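Local atomic coordinates of pectate lyase/Amb allergen (PDB entry 4HWV), a protein that probably cleaves pectate, a plant cell-wall polysaccharide, by calcium-dependent beta-elimination. Residues 303-308 and 338-343; 281-286 and 320-325; 150-155 and 207-212; 113-118 and 142-147; 379-384 and 462-467. One frame throughout, in Å; residues are numbered along the deposited sequence. Where two conformers were deposited one is given.

Contact 1. Residues 303-308 and 338-343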
# COMPACT_ATOMS: atom_id res chain seq x y z
N ALA A 303 8.59 -13.39 -8.36
CA ALA A 303 8.97 -13.70 -6.98
C ALA A 303 10.41 -14.21 -6.77
O ALA A 303 11.17 -13.61 -6.00
CB ALA A 303 7.98 -14.67 -6.40
N PHE A 304 10.76 -15.33 -7.41
CA PHE A 304 12.03 -16.00 -7.15
C PHE A 304 12.72 -16.40 -8.45
O PHE A 304 12.28 -17.33 -9.13
CB PHE A 304 11.81 -17.27 -6.31
CG PHE A 304 10.91 -17.06 -5.14
CD1 PHE A 304 11.34 -16.31 -4.06
CD2 PHE A 304 9.64 -17.62 -5.11
CE1 PHE A 304 10.49 -16.09 -2.97
CE2 PHE A 304 8.79 -17.41 -4.04
CZ PHE A 304 9.22 -16.65 -2.96
N LEU A 305 13.79 -15.69 -8.78
CA LEU A 305 14.62 -16.07 -9.91
C LEU A 305 15.75 -16.94 -9.38
O LEU A 305 16.60 -16.47 -8.61
CB LEU A 305 15.21 -14.81 -10.57
CG LEU A 305 16.01 -15.06 -11.85
CD1 LEU A 305 15.08 -15.45 -12.99
CD2 LEU A 305 16.78 -13.81 -12.23
N ILE A 306 15.73 -18.23 -9.73
CA ILE A 306 16.79 -19.15 -9.35
C ILE A 306 17.62 -19.39 -10.62
O ILE A 306 17.18 -20.12 -11.51
CB ILE A 306 16.25 -20.50 -8.79
CG1 ILE A 306 15.19 -20.27 -7.69
CG2 ILE A 306 17.40 -21.35 -8.28
CD1 ILE A 306 15.69 -19.43 -6.52
N GLY A 307 18.77 -18.73 -10.72
CA GLY A 307 19.59 -18.77 -11.93
C GLY A 307 19.17 -17.68 -12.90
O GLY A 307 18.03 -17.67 -13.38
N GLY A 308 20.08 -16.76 -13.20
CA GLY A 308 19.75 -15.59 -14.00
C GLY A 308 19.99 -15.68 -15.49
O GLY A 308 19.69 -14.70 -16.18
N GLN A 338 7.47 -18.60 -9.33
CA GLN A 338 7.20 -19.14 -8.01
C GLN A 338 7.41 -20.67 -7.96
O GLN A 338 6.47 -21.41 -7.68
CB GLN A 338 5.84 -18.66 -7.46
CG GLN A 338 4.61 -18.89 -8.36
CD GLN A 338 3.42 -18.02 -7.95
OE1 GLN A 338 3.06 -17.92 -6.76
NE2 GLN A 338 2.77 -17.42 -8.94
N ALA A 339 8.63 -21.16 -8.19
CA ALA A 339 9.86 -20.42 -8.50
C ALA A 339 10.24 -20.67 -9.96
O ALA A 339 9.81 -21.68 -10.55
CB ALA A 339 11.00 -20.88 -7.58
N ARG A 340 11.07 -19.79 -10.53
CA ARG A 340 11.61 -20.02 -11.87
C ARG A 340 13.02 -20.60 -11.72
O ARG A 340 13.92 -19.92 -11.21
CB ARG A 340 11.66 -18.73 -12.69
CG ARG A 340 11.95 -18.97 -14.17
CD ARG A 340 12.53 -17.73 -14.88
NE ARG A 340 12.47 -17.91 -16.33
CZ ARG A 340 13.29 -18.70 -17.02
NH1 ARG A 340 14.27 -19.36 -16.41
NH2 ARG A 340 13.14 -18.84 -18.34
N VAL A 341 13.22 -21.85 -12.16
CA VAL A 341 14.45 -22.57 -11.83
C VAL A 341 15.33 -22.92 -13.03
O VAL A 341 14.94 -23.74 -13.88
CB VAL A 341 14.12 -23.86 -11.07
CG1 VAL A 341 15.42 -24.59 -10.73
CG2 VAL A 341 13.30 -23.53 -9.81
N ARG A 342 16.51 -22.31 -13.08
CA ARG A 342 17.59 -22.74 -13.98
C ARG A 342 18.69 -23.38 -13.16
O ARG A 342 18.93 -22.96 -12.04
CB ARG A 342 18.24 -21.57 -14.73
CG ARG A 342 17.34 -20.79 -15.66
CD ARG A 342 18.13 -19.63 -16.24
NE ARG A 342 17.46 -18.90 -17.31
CZ ARG A 342 16.91 -17.70 -17.20
NH1 ARG A 342 16.94 -17.04 -16.05
NH2 ARG A 342 16.36 -17.13 -18.27
N TYR A 343 19.34 -24.41 -13.73
CA TYR A 343 20.61 -24.97 -13.25
C TYR A 343 20.60 -25.66 -11.89
O TYR A 343 21.33 -26.62 -11.72
CB TYR A 343 21.79 -23.97 -13.37
CG TYR A 343 22.14 -23.79 -14.84
CD1 TYR A 343 22.78 -24.81 -15.55
CD2 TYR A 343 21.75 -22.65 -15.53
CE1 TYR A 343 23.05 -24.68 -16.90
CE2 TYR A 343 22.01 -22.52 -16.89
CZ TYR A 343 22.65 -23.54 -17.57
OH TYR A 343 22.91 -23.44 -18.91
O HOH W 1 15.37 -18.88 -13.55

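Contact 2. Residues 281-286 and 320-325. With CA (calcium ion), chain C.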
# COMPACT_ATOMS: atom_id res chain seq x y z
N VAL A 281 13.15 -12.83 -3.40
CA VAL A 281 14.44 -13.44 -3.09
C VAL A 281 14.94 -14.12 -4.35
O VAL A 281 14.31 -15.07 -4.84
CB VAL A 281 14.36 -14.47 -1.94
CG1 VAL A 281 15.77 -14.99 -1.64
CG2 VAL A 281 13.72 -13.87 -0.69
N ASP A 282 16.06 -13.63 -4.88
CA ASP A 282 16.67 -14.22 -6.07
C ASP A 282 17.94 -14.93 -5.66
O ASP A 282 18.72 -14.40 -4.85
CB ASP A 282 16.99 -13.15 -7.12
CG ASP A 282 15.75 -12.62 -7.83
OD1 ASP A 282 14.64 -13.18 -7.68
OD2 ASP A 282 15.91 -11.62 -8.57
N VAL A 283 18.16 -16.11 -6.21
CA VAL A 283 19.37 -16.90 -5.92
C VAL A 283 20.04 -17.14 -7.25
O VAL A 283 19.47 -17.80 -8.12
CB VAL A 283 19.02 -18.25 -5.24
CG1 VAL A 283 20.29 -18.99 -4.87
CG2 VAL A 283 18.12 -18.03 -4.02
N THR A 284 21.23 -16.58 -7.43
CA THR A 284 21.90 -16.62 -8.73
C THR A 284 23.39 -16.90 -8.51
O THR A 284 23.85 -16.97 -7.38
CB THR A 284 21.75 -15.28 -9.48
OG1 THR A 284 22.34 -14.24 -8.69
CG2 THR A 284 20.28 -14.95 -9.74
N ARG A 285 24.11 -17.10 -9.61
CA ARG A 285 25.57 -17.24 -9.57
C ARG A 285 26.01 -18.33 -8.61
O ARG A 285 25.74 -19.51 -8.84
CB ARG A 285 26.22 -15.89 -9.28
CG ARG A 285 26.10 -14.96 -10.49
CD ARG A 285 26.63 -13.56 -10.25
NE ARG A 285 26.56 -12.78 -11.49
CZ ARG A 285 27.54 -12.75 -12.38
NH1 ARG A 285 28.66 -13.39 -12.10
NH2 ARG A 285 27.43 -12.07 -13.51
N HIS A 286 26.66 -17.96 -7.50
CA HIS A 286 27.17 -18.95 -6.55
C HIS A 286 26.35 -19.05 -5.27
O HIS A 286 26.81 -19.60 -4.28
CB HIS A 286 28.65 -18.75 -6.26
CG HIS A 286 29.54 -19.13 -7.40
ND1 HIS A 286 30.88 -19.39 -7.24
CD2 HIS A 286 29.28 -19.31 -8.72
CE1 HIS A 286 31.41 -19.70 -8.41
NE2 HIS A 286 30.46 -19.66 -9.32
N ARG A 320 26.16 -26.91 -10.41
CA ARG A 320 26.66 -27.33 -9.09
C ARG A 320 26.29 -26.34 -7.99
O ARG A 320 26.55 -26.57 -6.81
CB ARG A 320 28.18 -27.56 -9.17
CG ARG A 320 28.50 -28.60 -10.23
CD ARG A 320 29.96 -28.75 -10.57
NE ARG A 320 30.10 -29.80 -11.57
CZ ARG A 320 31.17 -29.98 -12.34
NH1 ARG A 320 32.21 -29.17 -12.23
NH2 ARG A 320 31.18 -30.97 -13.24
N MET A 321 25.66 -25.24 -8.39
CA MET A 321 25.18 -24.20 -7.48
C MET A 321 23.65 -24.21 -7.44
O MET A 321 23.00 -25.08 -8.02
CB MET A 321 25.66 -22.83 -7.98
CG MET A 321 27.18 -22.71 -8.07
SD MET A 321 27.93 -22.67 -6.43
CE MET A 321 29.66 -22.93 -6.83
N LEU A 322 23.07 -23.24 -6.73
CA LEU A 322 21.64 -22.97 -6.80
C LEU A 322 20.79 -24.10 -6.20
O LEU A 322 19.66 -24.35 -6.64
CB LEU A 322 21.19 -22.62 -8.22
CG LEU A 322 22.06 -21.57 -8.94
CD1 LEU A 322 21.54 -21.37 -10.36
CD2 LEU A 322 22.14 -20.23 -8.19
N LYS A 323 21.32 -24.76 -5.17
CA LYS A 323 20.53 -25.74 -4.45
C LYS A 323 19.64 -25.03 -3.44
O LYS A 323 20.14 -24.39 -2.50
CB LYS A 323 21.44 -26.74 -3.73
CG LYS A 323 22.20 -27.64 -4.72
CD LYS A 323 23.26 -28.46 -3.98
CE LYS A 323 23.93 -29.54 -4.85
NZ LYS A 323 24.62 -28.92 -6.01
N VAL A 324 18.32 -25.10 -3.66
CA VAL A 324 17.37 -24.32 -2.87
C VAL A 324 16.19 -25.21 -2.48
O VAL A 324 15.67 -25.98 -3.31
CB VAL A 324 16.83 -23.10 -3.67
CG1 VAL A 324 15.94 -22.24 -2.78
CG2 VAL A 324 17.97 -22.28 -4.23
N THR A 325 15.77 -25.11 -1.22
CA THR A 325 14.57 -25.78 -0.73
C THR A 325 13.54 -24.73 -0.32
O THR A 325 13.87 -23.81 0.43
CB THR A 325 14.88 -26.62 0.50
OG1 THR A 325 15.93 -27.57 0.19
CG2 THR A 325 13.63 -27.34 0.99
CA CA C . 17.05 -9.70 -8.53
O HOH W 2 18.06 -10.08 -10.96
O HOH W 3 19.36 -11.03 -8.72
O HOH W 4 18.69 -7.63 -8.61

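Contact 3. Residues 150-155 and 207-212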
# COMPACT_ATOMS: atom_id res chain seq x y z
N CYS A 150 23.33 7.66 -13.20
CA CYS A 150 23.96 8.35 -12.07
C CYS A 150 23.08 8.29 -10.83
O CYS A 150 23.56 8.01 -9.74
CB CYS A 150 24.18 9.84 -12.39
SG CYS A 150 25.57 10.19 -13.47
N ALA A 151 21.80 8.62 -11.00
CA ALA A 151 20.89 8.65 -9.87
C ALA A 151 20.67 7.24 -9.33
O ALA A 151 20.66 7.04 -8.12
CB ALA A 151 19.57 9.31 -10.27
N ALA A 152 20.52 6.28 -10.23
CA ALA A 152 20.29 4.88 -9.83
C ALA A 152 21.48 4.32 -9.10
O ALA A 152 21.33 3.50 -8.20
CB ALA A 152 19.98 4.03 -11.07
N GLU A 153 22.69 4.71 -9.52
CA GLU A 153 23.90 4.22 -8.88
C GLU A 153 24.00 4.68 -7.43
O GLU A 153 24.40 3.91 -6.56
CB GLU A 153 25.14 4.66 -9.65
CG GLU A 153 26.42 4.11 -9.05
CD GLU A 153 26.51 2.62 -9.19
OE1 GLU A 153 26.03 2.06 -10.21
OE2 GLU A 153 27.07 1.99 -8.28
N LEU A 154 23.63 5.94 -7.17
CA LEU A 154 23.58 6.42 -5.79
C LEU A 154 22.51 5.67 -5.00
O LEU A 154 22.77 5.22 -3.89
CB LEU A 154 23.36 7.94 -5.75
CG LEU A 154 23.29 8.56 -4.34
CD1 LEU A 154 24.53 8.21 -3.51
CD2 LEU A 154 23.10 10.06 -4.40
N GLN A 155 21.31 5.48 -5.57
CA GLN A 155 20.31 4.70 -4.84
C GLN A 155 20.80 3.29 -4.54
O GLN A 155 20.60 2.79 -3.43
CB GLN A 155 18.94 4.69 -5.56
CG GLN A 155 17.89 3.92 -4.77
CD GLN A 155 16.47 4.17 -5.23
OE1 GLN A 155 16.19 4.10 -6.42
NE2 GLN A 155 15.58 4.48 -4.29
N ASP A 207 12.72 0.66 -6.80
CA ASP A 207 13.74 1.32 -7.61
C ASP A 207 13.10 2.57 -8.18
O ASP A 207 12.16 2.50 -8.98
CB ASP A 207 14.16 0.34 -8.72
CG ASP A 207 15.33 0.82 -9.54
OD1 ASP A 207 15.58 2.05 -9.63
OD2 ASP A 207 16.00 -0.06 -10.12
N ASP A 208 13.61 3.73 -7.77
CA ASP A 208 13.10 5.00 -8.27
C ASP A 208 13.57 5.36 -9.67
O ASP A 208 13.09 6.34 -10.22
CB ASP A 208 13.47 6.11 -7.30
CG ASP A 208 12.54 6.14 -6.12
OD1 ASP A 208 11.34 6.44 -6.32
OD2 ASP A 208 12.99 5.85 -5.01
N PHE A 209 14.47 4.55 -10.22
CA PHE A 209 15.08 4.84 -11.52
C PHE A 209 15.09 3.62 -12.43
O PHE A 209 16.15 3.19 -12.90
CB PHE A 209 16.48 5.44 -11.32
CG PHE A 209 16.42 6.73 -10.55
CD1 PHE A 209 16.04 7.91 -11.20
CD2 PHE A 209 16.68 6.77 -9.19
CE1 PHE A 209 15.91 9.09 -10.50
CE2 PHE A 209 16.56 7.96 -8.48
CZ PHE A 209 16.16 9.12 -9.14
N PRO A 210 13.90 3.05 -12.70
CA PRO A 210 13.86 1.90 -13.62
C PRO A 210 14.37 2.30 -15.00
O PRO A 210 14.24 3.46 -15.42
CB PRO A 210 12.36 1.56 -13.68
CG PRO A 210 11.70 2.85 -13.37
CD PRO A 210 12.55 3.52 -12.34
N GLN A 211 14.95 1.33 -15.70
CA GLN A 211 15.52 1.57 -17.01
C GLN A 211 14.58 1.01 -18.05
O GLN A 211 14.07 -0.09 -17.91
CB GLN A 211 16.86 0.85 -17.13
CG GLN A 211 17.56 1.07 -18.47
CD GLN A 211 18.69 0.07 -18.66
OE1 GLN A 211 18.46 -1.14 -18.63
NE2 GLN A 211 19.91 0.58 -18.83
N TRP A 212 14.38 1.77 -19.12
CA TRP A 212 13.68 1.23 -20.28
C TRP A 212 14.68 0.49 -21.17
O TRP A 212 15.68 1.08 -21.60
CB TRP A 212 12.98 2.34 -21.07
CG TRP A 212 12.36 1.86 -22.35
CD1 TRP A 212 12.76 2.16 -23.62
CD2 TRP A 212 11.20 1.01 -22.49
NE1 TRP A 212 11.95 1.54 -24.54
CE2 TRP A 212 10.97 0.84 -23.88
CE3 TRP A 212 10.34 0.37 -21.58
CZ2 TRP A 212 9.93 0.05 -24.38
CZ3 TRP A 212 9.30 -0.40 -22.08
CH2 TRP A 212 9.11 -0.56 -23.47
O HOH W 5 17.76 3.13 -8.46

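Contact 4. Residues 113-118 and 142-147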
# COMPACT_ATOMS: atom_id res chain seq x y z
N HIS A 113 25.33 16.12 -15.64
CA HIS A 113 24.36 16.22 -16.73
C HIS A 113 23.38 17.39 -16.61
O HIS A 113 22.60 17.64 -17.51
CB HIS A 113 23.63 14.90 -16.90
CG HIS A 113 24.55 13.77 -17.19
ND1 HIS A 113 25.22 13.66 -18.40
CD2 HIS A 113 24.98 12.74 -16.42
CE1 HIS A 113 25.99 12.59 -18.37
NE2 HIS A 113 25.88 12.02 -17.18
N GLY A 114 23.45 18.12 -15.51
CA GLY A 114 22.75 19.39 -15.38
C GLY A 114 21.27 19.31 -15.10
O GLY A 114 20.58 20.32 -15.21
N TYR A 115 20.75 18.14 -14.75
CA TYR A 115 19.32 18.03 -14.44
C TYR A 115 18.96 18.72 -13.13
O TYR A 115 19.55 18.42 -12.09
CB TYR A 115 18.85 16.57 -14.45
CG TYR A 115 18.69 16.11 -15.88
CD1 TYR A 115 17.56 16.47 -16.61
CD2 TYR A 115 19.69 15.37 -16.52
CE1 TYR A 115 17.41 16.10 -17.92
CE2 TYR A 115 19.55 15.00 -17.85
CZ TYR A 115 18.41 15.37 -18.54
OH TYR A 115 18.29 15.01 -19.85
N ALA A 116 17.99 19.63 -13.19
CA ALA A 116 17.59 20.43 -12.04
C ALA A 116 16.46 19.79 -11.25
O ALA A 116 16.13 20.26 -10.17
CB ALA A 116 17.19 21.83 -12.48
N SER A 117 15.87 18.73 -11.80
CA SER A 117 14.78 18.03 -11.14
C SER A 117 14.62 16.64 -11.72
O SER A 117 15.00 16.38 -12.87
CB SER A 117 13.46 18.78 -11.32
OG SER A 117 13.05 18.78 -12.68
N GLN A 118 14.03 15.75 -10.92
CA GLN A 118 13.57 14.47 -11.41
C GLN A 118 12.53 14.67 -12.53
O GLN A 118 12.55 13.95 -13.54
CB GLN A 118 13.01 13.63 -10.25
CG GLN A 118 12.09 12.47 -10.64
CD GLN A 118 12.78 11.31 -11.31
OE1 GLN A 118 13.86 11.45 -11.89
NE2 GLN A 118 12.16 10.15 -11.24
N GLY A 142 23.15 7.78 -24.14
CA GLY A 142 23.06 9.23 -24.23
C GLY A 142 22.71 9.87 -22.90
O GLY A 142 22.56 9.21 -21.86
N LYS A 143 22.52 11.18 -22.96
CA LYS A 143 22.45 12.02 -21.78
C LYS A 143 21.36 11.64 -20.76
O LYS A 143 21.67 11.48 -19.60
CB LYS A 143 22.38 13.50 -22.18
CG LYS A 143 22.08 14.45 -21.04
CD LYS A 143 22.13 15.89 -21.53
CE LYS A 143 21.67 16.84 -20.46
NZ LYS A 143 21.78 18.24 -20.97
N PRO A 144 20.08 11.49 -21.18
CA PRO A 144 19.10 11.17 -20.13
C PRO A 144 19.36 9.80 -19.50
O PRO A 144 19.15 9.65 -18.30
CB PRO A 144 17.75 11.21 -20.87
CG PRO A 144 18.01 12.02 -22.11
CD PRO A 144 19.45 11.76 -22.49
N GLU A 145 19.81 8.83 -20.28
CA GLU A 145 20.14 7.53 -19.71
C GLU A 145 21.35 7.59 -18.77
O GLU A 145 21.34 6.99 -17.71
CB GLU A 145 20.33 6.48 -20.82
CG GLU A 145 20.97 5.17 -20.33
CD GLU A 145 20.11 4.38 -19.34
OE1 GLU A 145 18.91 4.71 -19.09
OE2 GLU A 145 20.65 3.39 -18.80
N ASP A 146 22.38 8.32 -19.17
CA ASP A 146 23.54 8.47 -18.29
C ASP A 146 23.16 9.20 -17.00
O ASP A 146 23.68 8.89 -15.92
CB ASP A 146 24.67 9.20 -19.04
CG ASP A 146 25.26 8.36 -20.15
OD1 ASP A 146 25.23 7.12 -20.04
OD2 ASP A 146 25.78 8.94 -21.12
N ALA A 147 22.25 10.17 -17.11
CA ALA A 147 21.79 10.86 -15.91
C ALA A 147 20.96 9.93 -15.01
O ALA A 147 21.17 9.89 -13.78
CB ALA A 147 21.02 12.11 -16.27
O HOH W 6 20.89 19.46 -18.64

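Contact 5. Residues 379-384 and 462-467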
# COMPACT_ATOMS: atom_id res chain seq x y z
N ALA A 379 8.81 -31.41 -6.72
CA ALA A 379 7.67 -30.76 -6.07
C ALA A 379 6.80 -31.79 -5.38
O ALA A 379 6.32 -32.71 -6.03
CB ALA A 379 6.84 -29.99 -7.10
N GLU A 380 6.57 -31.62 -4.08
CA GLU A 380 5.78 -32.60 -3.33
C GLU A 380 4.74 -31.95 -2.43
O GLU A 380 5.06 -31.04 -1.65
CB GLU A 380 6.69 -33.48 -2.46
CG GLU A 380 7.57 -34.42 -3.29
CD GLU A 380 8.69 -35.04 -2.50
OE1 GLU A 380 9.35 -34.33 -1.72
OE2 GLU A 380 8.94 -36.25 -2.69
N ASN A 381 3.50 -32.45 -2.51
CA ASN A 381 2.44 -32.07 -1.58
C ASN A 381 2.27 -30.55 -1.43
O ASN A 381 2.15 -30.02 -0.32
CB ASN A 381 2.61 -32.76 -0.22
CG ASN A 381 2.47 -34.27 -0.32
OD1 ASN A 381 2.63 -34.87 -1.39
ND2 ASN A 381 2.21 -34.90 0.82
N ASN A 382 2.24 -29.88 -2.57
CA ASN A 382 1.91 -28.46 -2.61
C ASN A 382 0.42 -28.32 -2.89
O ASN A 382 -0.14 -29.09 -3.69
CB ASN A 382 2.71 -27.74 -3.70
CG ASN A 382 4.21 -27.77 -3.42
OD1 ASN A 382 4.69 -27.02 -2.58
ND2 ASN A 382 4.94 -28.63 -4.12
N VAL A 383 -0.20 -27.33 -2.25
CA VAL A 383 -1.61 -27.01 -2.49
C VAL A 383 -1.72 -25.69 -3.22
O VAL A 383 -1.06 -24.73 -2.86
CB VAL A 383 -2.37 -26.91 -1.17
CG1 VAL A 383 -3.82 -26.43 -1.41
CG2 VAL A 383 -2.34 -28.23 -0.45
N VAL A 384 -2.57 -25.67 -4.25
CA VAL A 384 -2.81 -24.47 -5.03
C VAL A 384 -4.30 -24.14 -5.02
O VAL A 384 -5.13 -24.98 -5.39
CB VAL A 384 -2.32 -24.65 -6.50
CG1 VAL A 384 -2.53 -23.36 -7.31
CG2 VAL A 384 -0.87 -25.11 -6.54
N TYR A 462 13.21 -35.42 5.60
CA TYR A 462 12.05 -34.56 5.75
C TYR A 462 10.79 -35.40 5.72
O TYR A 462 10.77 -36.47 5.11
CB TYR A 462 12.01 -33.48 4.64
CG TYR A 462 11.82 -34.03 3.25
CD1 TYR A 462 12.90 -34.57 2.54
CD2 TYR A 462 10.56 -34.05 2.64
CE1 TYR A 462 12.74 -35.08 1.27
CE2 TYR A 462 10.40 -34.56 1.36
CZ TYR A 462 11.50 -35.08 0.68
OH TYR A 462 11.40 -35.60 -0.58
N THR A 463 9.75 -34.89 6.37
CA THR A 463 8.44 -35.53 6.39
C THR A 463 7.43 -34.63 5.68
O THR A 463 7.32 -33.44 5.98
CB THR A 463 8.00 -35.76 7.85
OG1 THR A 463 8.87 -36.75 8.43
CG2 THR A 463 6.54 -36.22 7.93
N LEU A 464 6.72 -35.20 4.71
CA LEU A 464 5.70 -34.45 3.99
C LEU A 464 4.41 -34.40 4.80
O LEU A 464 3.86 -35.45 5.12
CB LEU A 464 5.39 -35.10 2.64
CG LEU A 464 6.52 -35.06 1.63
CD1 LEU A 464 6.15 -35.88 0.39
CD2 LEU A 464 6.84 -33.63 1.24
N GLU A 465 3.91 -33.19 5.07
CA GLU A 465 2.56 -33.03 5.57
C GLU A 465 1.58 -33.37 4.47
O GLU A 465 1.86 -33.18 3.28
CB GLU A 465 2.31 -31.58 5.98
CG GLU A 465 3.07 -31.21 7.23
CD GLU A 465 2.87 -29.76 7.62
OE1 GLU A 465 1.86 -29.44 8.30
OE2 GLU A 465 3.72 -28.92 7.25
N ASP A 466 0.43 -33.91 4.82
CA ASP A 466 -0.63 -34.12 3.83
C ASP A 466 -1.22 -32.79 3.42
O ASP A 466 -1.16 -31.82 4.19
CB ASP A 466 -1.76 -35.01 4.32
CG ASP A 466 -2.74 -35.34 3.18
OD1 ASP A 466 -2.26 -35.82 2.13
OD2 ASP A 466 -3.95 -35.06 3.30
N THR A 467 -1.87 -32.77 2.27
CA THR A 467 -2.43 -31.54 1.73
C THR A 467 -3.82 -31.19 2.28
O THR A 467 -4.28 -30.04 2.12
CB THR A 467 -2.48 -31.67 0.21
OG1 THR A 467 -3.08 -32.92 -0.14
CG2 THR A 467 -1.07 -31.61 -0.39

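Contact 1. Residues 303-308 and 338-343
Leu305 and Ile306 pair in parallel with Arg340 and Val341, two neighbouring coils of the right-handed parallel beta-helix joining through their strands. Backbone hydrogen bonds set the register: Arg340 N gives to Phe304 O (3.1 Å), Ile306 N to Arg340 O (2.9 Å), and Arg342 N to Ile306 O (2.8 Å).

Most of the apolar contacts lie on the inner face. Ile306 CG1 approaches Val341 CG2 at 4.3 Å, while Phe304 CB rests on Ala339 CB at 3.9 Å. Alanine, which follows a cis peptide, is small enough for the two chains to come together here. The ring edge of Phe304, through CD2, faces Gln338 CA, and the ring also meets those of Phe297 and Phe326. Branched Ile306 and Val341 both pack on Val346 of the next strand.

On the other face, Leu305 CD1 lies alongside the extended chain of Arg340, 3.9 Å from its CD. The polar contacts gather at the end of the pairing. Arg342 NH1 donates in its own plane to Gly307 O (3.0 Å), and its NE bridges to Asp310. Arg340 NH1 sits 3.2 Å above the Arg342 guanidinium, over its centre, and donates to a water that also meets Gly307 O. Gly307 has a positive phi (88°), at which a side chain would press on the preceding carbonyl. Two like-charged guanidiniums this close would repel, and the Asp310 carboxylate, the Gly307 carbonyl and the water probably offset that.

Contact 2. Residues 281-286 and 320-325
From Val283 to His286 and from Met321 to Val324 the chains run in nearly opposite directions, 150° apart, and no hydrogen bond joins them. Both belong to the right-handed parallel beta-helix, where residues 281-286 leave one strand and residues 320-325 lead into another. In the buried part, apolar side chains make the contact. Val283 CG1 points inward to Leu322 CD2 (4.0 Å) and Val324 CG2 (4.1 Å), compact branched side chains that fill a buried, water-poor site. The same Leu322 CD2 also lies 3.6 Å from Val283 O.

Nearer the surface, Met321 CB lies 3.4 Å from Arg285 O, and the chain bends at chi2 (-70°), which turns its sulfur toward His286. The methyl CE then lies over the centre of the imidazole face, 3.8 Å from ND1, a CH-pi contact suited to a flexible thioether, while the ring's NE2 bonds to Ala314 O. One residue before Val283, Asp282 takes no part in this packing: with Asp227 and Asp278 it holds the calcium ion, which its OD2 binds at 2.2 Å.

Contact 3. Residues 150-155 and 207-212
Phe209 turns one face of its ring to the helix, and Ala151 CB sits over the ring centre in a CH-pi contact, 3.6 Å from CZ. Its CG lies anti to the carbonyl carbon (chi1 -62°), on the side from which the ring reaches Ala151. Phe209 CB meets Ala152 CB at 3.8 Å. Two consecutive alanines leave the helix surface low enough for an aromatic ring to come this close.

One turn further on, Gln155 reaches across with its chain extended beyond CG. That CG is anti to the backbone N (chi1 -178°), and the amide at the end grips Asp208 twice. OE1 takes the Asp208 N-H in the carbonyl plane, on a lone pair, at 2.9 Å. NE2 gives to the anti lone pair of Asp208 OD2 at 3.0 Å, with amide and carboxylate nearly coplanar. Helix 143-159 is thereby fastened to a loop leaving the beta-helix, whose bend is an Asx turn: Asp207 OD1 accepts from Phe209 N at 2.8 Å. A glutamine suits this place because one amide offers both an acceptor and a donor. OE1 has a second partner, a water 2.8 Å away that also donates to Asp207 OD1 at 2.7 Å, while NE2 makes another bond to Asn90 OD1.

Contact 4. Residues 113-118 and 142-147
His113 lies against Ala147 and Asp146 in the first turns of a helix. Its CB touches Ala147 CB at 3.9 Å, and CG stays near the same methyl. There the ring divides. On one branch ND1 passes Lys143 CG at 4.2 Å; on the other CD2 comes within 3.7 Å of Ala147 CA. At the tip CE1 and NE2 meet the methylene of Asp146, NE2 lying 3.6 Å from its CB. The backbone atoms Lys143 O and Ala147 N, hydrogen-bonded to each other in the helix, lie over one face of the imidazole. A flat ring suits this place, since alanine lets it settle close to the helix backbone.

The helix is 143-159, with Gly142 at its N-cap position. The loop it meets begins where helix 108-111 ends, Gly114 leaving helical geometry with a positive phi (78°), and it leads to Ser117, whose OG caps helix 118-129 by accepting from Ser120 N.

Tyr115 fills the place beside the histidine. Its CD2 presses on Ala147 CB at 3.5 Å, and its hydroxyl, past Pro144 CG, bonds to Asp124. Lys143 runs extended beyond CG across this ring, bringing CE to 3.2 Å from His113 O. A water accepts from Lys143 NZ at 2.8 Å and donates to His113 O at 2.7 Å.

Contact 5. Residues 379-384 and 462-467
At the bend that interrupts strand 376-387 of the beta-helix, Glu380, Asn381 and Val383 meet residues 462-467, a loop toward the C terminus, before helix 470-477. Asn381 takes left-handed backbone angles (phi 51°, psi 47°), which asparagine tolerates well. Its ND2 donates to Glu465 O at 3.0 Å along an almost straight N-H...O line, from above the carbonyl plane.

Before the bend, Tyr462 OH gives its proton to the syn lone pair of Glu380 OE1 (2.7 Å), an oxygen that also bonds to His347 of the preceding coil. Leu464 packs between these polar contacts, its CD2 3.7 Å from Glu380 CB and its CB 3.7 Å from Asn381 ND2. The loop thus runs over an outer corner of the solenoid. Asn382 instead points away from it, and its amide bonds to the backbone N of Asn351 and O of Leu348 on the preceding coil, recalling the asparagines at such turns in pectate lyases. Past the bend, Thr467 sets its methyl CG2 3.6 Å from Asn381 O, while its CB lies 3.5 Å from Val383 CG2.

From the N terminus, contact 4 comes first, closing a largely helical stretch between residues 113-118 and the start of helix 143-159. Contact 3 opens on the same helix and closes at 207-212, and Gln211 of contact 3 bonds to Glu145 of contact 4, which ties the two contacts together. Contacts 2 and 1 follow and cross: 303-308 falls between 281-286 and 320-325. They touch through Gly307 N and Val283 O and join successive coils. Contact 5 is the last, bringing a loop toward the C terminus, before helix 470-477, back to strand 376-387, its centre about 41 Å from that of contact 3. None of the five nests within another.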